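Local coordinates for protein arylalkylamine N-Acetyltransferase 2 (Aedes aegypti, PDB 4FD5) that probably transfers acyl groups from CoA thioesters to arylalkylamines such as dopamine and serotonin, as a member of the GNAT acetyltransferase family, at residues Lys110-Gln124 with Ile186-Asp198. Numbering follows the deposited sequence.
Sequences KLLYEQNLKINLFKQ and ITKCEINYTDYLD
Leu111 lays its CD1 methyl over the centre of one face of the Tyr196 ring, 3.8 Å from the centroid, which qualifies as a CH-pi contact. Its CD2 methyl meets the edge of the Tyr193 ring instead, and Tyr193 OH is held by the backbone oxygen of Thr172. One turn on, Glu114 OE1 accepts a hydrogen bond from Tyr196 OH at 2.9 Å, met from above the carboxylate plane; that plane stands 76° from the ring. The other oxygen, Glu114 OE2, forms a salt bridge with Lys110 NZ at 3.0 Å, so both carboxylate oxygens are engaged. Gln115 bends at chi2 (-63°), turning its amide across the Ile191 side chain while OE1 comes within 3.3 Å of Cys189 SG. Here helix 103-116 packs on 186-192, an outermost strand of the mixed GNAT sheet; the axes of 110-116 and 189-192 approach to 9.6 Å, their directions 137° apart. Lys118 runs its CB, CD and CE past Cys189 SG, CE at 4.0 Å. Beyond the type I turn from Asn116 to Ile119, the CG2 methyl of Ile119 packs on Cys189 CB at 4.2 Å, where Lys188 and Cys189 form a classic beta bulge facing Ile216.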
# COMPACT_ATOMS: atom_id res chain seq x y z
N LYS A 110 12.88 -6.14 1.62
CA LYS A 110 14.08 -5.58 2.22
C LYS A 110 14.11 -4.06 2.18
O LYS A 110 14.40 -3.42 3.20
CB LYS A 110 15.33 -6.16 1.54
CG LYS A 110 16.64 -5.76 2.18
CD LYS A 110 17.81 -6.53 1.55
CE LYS A 110 19.11 -5.74 1.59
NZ LYS A 110 19.64 -5.52 2.96
N LEU A 111 13.81 -3.47 1.03
CA LEU A 111 13.81 -2.00 0.97
C LEU A 111 12.81 -1.42 1.96
O LEU A 111 13.12 -0.48 2.71
CB LEU A 111 13.52 -1.51 -0.44
CG LEU A 111 13.30 0.00 -0.57
CD1 LEU A 111 14.53 0.81 -0.11
CD2 LEU A 111 12.92 0.34 -2.01
N LEU A 112 11.60 -1.97 1.97
CA LEU A 112 10.57 -1.40 2.85
C LEU A 112 10.93 -1.58 4.34
O LEU A 112 10.77 -0.66 5.15
CB LEU A 112 9.20 -1.99 2.53
CG LEU A 112 8.73 -1.75 1.09
CD1 LEU A 112 7.57 -2.67 0.78
CD2 LEU A 112 8.36 -0.29 0.89
N TYR A 113 11.44 -2.76 4.69
CA TYR A 113 11.92 -3.00 6.06
C TYR A 113 13.01 -2.01 6.49
O TYR A 113 12.95 -1.37 7.56
CB TYR A 113 12.42 -4.44 6.16
CG TYR A 113 13.11 -4.76 7.47
CD1 TYR A 113 12.38 -5.04 8.61
CD2 TYR A 113 14.50 -4.78 7.55
CE1 TYR A 113 13.01 -5.32 9.80
CE2 TYR A 113 15.14 -5.06 8.73
CZ TYR A 113 14.38 -5.33 9.86
OH TYR A 113 15.02 -5.61 11.04
N GLU A 114 14.01 -1.87 5.64
CA GLU A 114 15.12 -0.97 5.90
C GLU A 114 14.66 0.45 6.10
O GLU A 114 15.12 1.13 7.02
CB GLU A 114 16.10 -1.00 4.75
CG GLU A 114 16.87 -2.26 4.62
CD GLU A 114 17.84 -2.17 3.47
OE1 GLU A 114 17.47 -1.59 2.42
OE2 GLU A 114 18.98 -2.64 3.63
N GLN A 115 13.77 0.93 5.24
CA GLN A 115 13.36 2.32 5.37
C GLN A 115 12.54 2.51 6.64
O GLN A 115 12.69 3.51 7.35
CB GLN A 115 12.60 2.80 4.14
CG GLN A 115 13.50 2.92 2.92
CD GLN A 115 14.58 3.96 3.12
OE1 GLN A 115 14.29 5.14 3.30
NE2 GLN A 115 15.84 3.53 3.10
N ASN A 116 11.70 1.52 6.95
CA ASN A 116 10.91 1.60 8.18
C ASN A 116 11.73 1.59 9.46
O ASN A 116 11.26 2.06 10.50
CB ASN A 116 9.83 0.52 8.20
CG ASN A 116 8.55 0.97 7.53
OD1 ASN A 116 7.81 1.78 8.09
ND2 ASN A 116 8.30 0.47 6.33
N LEU A 117 12.95 1.05 9.41
CA LEU A 117 13.83 1.14 10.58
C LEU A 117 14.26 2.57 10.95
O LEU A 117 14.77 2.80 12.05
CB LEU A 117 15.09 0.30 10.38
CG LEU A 117 14.92 -1.22 10.38
CD1 LEU A 117 16.27 -1.89 10.11
CD2 LEU A 117 14.34 -1.69 11.70
N LYS A 118 14.08 3.52 10.05
CA LYS A 118 14.67 4.83 10.24
C LYS A 118 13.74 5.79 10.98
O LYS A 118 14.13 6.90 11.33
CB LYS A 118 15.09 5.42 8.90
CG LYS A 118 16.07 4.53 8.16
CD LYS A 118 16.38 5.07 6.79
CE LYS A 118 16.83 6.52 6.87
NZ LYS A 118 17.49 6.98 5.60
N ILE A 119 12.51 5.34 11.20
CA ILE A 119 11.54 6.12 11.95
C ILE A 119 10.77 5.23 12.92
O ILE A 119 10.69 4.02 12.74
CB ILE A 119 10.53 6.83 11.01
CG1 ILE A 119 9.75 5.79 10.19
CG2 ILE A 119 11.22 7.87 10.13
CD1 ILE A 119 8.83 6.39 9.14
N ASN A 120 10.19 5.84 13.95
CA ASN A 120 9.31 5.12 14.86
C ASN A 120 8.10 6.01 15.13
O ASN A 120 8.15 6.91 15.96
CB ASN A 120 10.04 4.79 16.16
CG ASN A 120 9.22 3.92 17.10
OD1 ASN A 120 7.99 3.84 16.97
ND2 ASN A 120 9.88 3.28 18.04
N LEU A 121 7.02 5.77 14.40
CA LEU A 121 5.86 6.65 14.50
C LEU A 121 5.10 6.41 15.79
O LEU A 121 4.44 7.33 16.31
CB LEU A 121 4.93 6.48 13.29
CG LEU A 121 5.37 7.21 12.01
CD1 LEU A 121 6.85 7.10 11.77
CD2 LEU A 121 4.58 6.68 10.79
N PHE A 122 5.20 5.19 16.31
CA PHE A 122 4.52 4.87 17.56
C PHE A 122 5.06 5.75 18.67
O PHE A 122 4.31 6.31 19.47
CB PHE A 122 4.70 3.39 17.92
CG PHE A 122 4.09 2.45 16.92
CD1 PHE A 122 4.89 1.81 15.99
CD2 PHE A 122 2.72 2.22 16.91
CE1 PHE A 122 4.33 0.94 15.07
CE2 PHE A 122 2.16 1.37 15.99
CZ PHE A 122 2.96 0.72 15.07
N LYS A 123 6.38 5.89 18.70
CA LYS A 123 7.01 6.75 19.69
C LYS A 123 6.76 8.22 19.40
O LYS A 123 6.40 8.99 20.29
CB LYS A 123 8.51 6.48 19.73
CG LYS A 123 8.93 5.37 20.70
CD LYS A 123 8.22 4.05 20.42
CE LYS A 123 8.68 2.95 21.36
NZ LYS A 123 8.44 1.62 20.75
N GLN A 124 6.93 8.61 18.14
CA GLN A 124 6.78 10.01 17.77
C GLN A 124 5.42 10.57 18.15
O GLN A 124 5.34 11.71 18.61
CB GLN A 124 7.03 10.21 16.27
CG GLN A 124 7.07 11.67 15.84
CD GLN A 124 7.54 11.85 14.41
OE1 GLN A 124 8.16 10.96 13.82
NE2 GLN A 124 7.26 13.02 13.83
N ILE A 186 2.34 13.89 5.41
CA ILE A 186 3.66 14.50 5.46
C ILE A 186 4.71 13.41 5.28
O ILE A 186 4.59 12.32 5.86
CB ILE A 186 3.89 15.14 6.85
CG1 ILE A 186 2.82 16.21 7.12
CG2 ILE A 186 5.30 15.70 6.98
CD1 ILE A 186 2.67 17.19 6.01
N THR A 187 5.76 13.72 4.53
CA THR A 187 6.84 12.76 4.32
C THR A 187 7.76 12.70 5.55
O THR A 187 8.29 13.73 5.99
CB THR A 187 7.66 13.11 3.05
OG1 THR A 187 6.79 13.06 1.91
CG2 THR A 187 8.81 12.15 2.84
N LYS A 188 7.93 11.50 6.09
CA LYS A 188 8.78 11.27 7.25
C LYS A 188 10.11 10.66 6.82
O LYS A 188 11.13 10.88 7.48
CB LYS A 188 8.09 10.36 8.27
CG LYS A 188 6.76 10.90 8.76
CD LYS A 188 6.90 12.35 9.21
CE LYS A 188 6.72 12.49 10.71
NZ LYS A 188 7.00 13.89 11.17
N CYS A 189 10.10 9.91 5.73
CA CYS A 189 11.33 9.24 5.28
C CYS A 189 11.25 9.14 3.76
O CYS A 189 10.18 8.94 3.23
CB CYS A 189 11.42 7.83 5.91
SG CYS A 189 13.00 6.99 5.70
N GLU A 190 12.36 9.30 3.05
CA GLU A 190 12.30 9.15 1.59
C GLU A 190 13.62 8.65 1.02
O GLU A 190 14.68 8.89 1.59
CB GLU A 190 11.87 10.44 0.91
CG GLU A 190 12.85 11.58 1.00
CD GLU A 190 12.30 12.85 0.38
OE1 GLU A 190 11.11 12.86 -0.03
OE2 GLU A 190 13.04 13.85 0.29
N ILE A 191 13.53 7.97 -0.12
CA ILE A 191 14.74 7.51 -0.81
C ILE A 191 14.54 7.50 -2.33
O ILE A 191 13.48 7.11 -2.82
CB ILE A 191 15.21 6.13 -0.30
CG1 ILE A 191 16.57 5.76 -0.92
CG2 ILE A 191 14.17 5.06 -0.57
CD1 ILE A 191 17.14 4.46 -0.36
N ASN A 192 15.55 7.98 -3.06
CA ASN A 192 15.51 7.99 -4.51
C ASN A 192 15.93 6.63 -5.03
O ASN A 192 16.95 6.10 -4.60
CB ASN A 192 16.48 9.02 -5.08
CG ASN A 192 16.07 10.45 -4.78
OD1 ASN A 192 14.92 10.83 -4.99
ND2 ASN A 192 17.02 11.25 -4.30
N TYR A 193 15.14 6.07 -5.94
CA TYR A 193 15.43 4.76 -6.51
C TYR A 193 16.78 4.76 -7.22
O TYR A 193 17.48 3.76 -7.25
CB TYR A 193 14.31 4.33 -7.45
CG TYR A 193 12.99 4.14 -6.75
CD1 TYR A 193 12.91 3.39 -5.59
CD2 TYR A 193 11.84 4.73 -7.24
CE1 TYR A 193 11.71 3.21 -4.94
CE2 TYR A 193 10.64 4.56 -6.59
CZ TYR A 193 10.59 3.80 -5.44
OH TYR A 193 9.39 3.63 -4.78
N THR A 194 17.16 5.90 -7.78
CA THR A 194 18.44 5.95 -8.49
C THR A 194 19.63 5.91 -7.54
O THR A 194 20.76 5.70 -7.98
CB THR A 194 18.55 7.17 -9.41
OG1 THR A 194 18.23 8.36 -8.68
CG2 THR A 194 17.61 7.04 -10.60
N ASP A 195 19.38 6.10 -6.25
CA ASP A 195 20.45 6.12 -5.26
C ASP A 195 20.54 4.82 -4.47
O ASP A 195 21.39 4.68 -3.60
CB ASP A 195 20.27 7.28 -4.27
CG ASP A 195 20.28 8.65 -4.93
OD1 ASP A 195 20.95 8.82 -5.98
OD2 ASP A 195 19.62 9.56 -4.40
N TYR A 196 19.64 3.88 -4.75
CA TYR A 196 19.57 2.65 -3.97
C TYR A 196 20.24 1.52 -4.76
O TYR A 196 19.63 0.96 -5.67
CB TYR A 196 18.11 2.33 -3.65
CG TYR A 196 17.90 1.12 -2.77
CD1 TYR A 196 18.45 1.05 -1.50
CD2 TYR A 196 17.14 0.03 -3.22
CE1 TYR A 196 18.26 -0.06 -0.70
CE2 TYR A 196 16.94 -1.08 -2.42
CZ TYR A 196 17.50 -1.12 -1.17
OH TYR A 196 17.32 -2.22 -0.36
N LEU A 197 21.48 1.19 -4.38
CA LEU A 197 22.33 0.26 -5.14
C LEU A 197 22.76 -0.98 -4.33
O LEU A 197 22.88 -0.91 -3.10
CB LEU A 197 23.58 0.99 -5.65
CG LEU A 197 23.41 2.42 -6.18
CD1 LEU A 197 24.77 3.03 -6.55
CD2 LEU A 197 22.45 2.50 -7.37
N ASP A 198 23.01 -2.10 -5.01
CA ASP A 198 23.41 -3.35 -4.33
C ASP A 198 24.89 -3.39 -3.95
O ASP A 198 25.62 -2.44 -4.23
CB ASP A 198 23.07 -4.57 -5.20
CG ASP A 198 23.56 -4.44 -6.63
OD1 ASP A 198 24.46 -3.62 -6.91
OD2 ASP A 198 23.03 -5.17 -7.50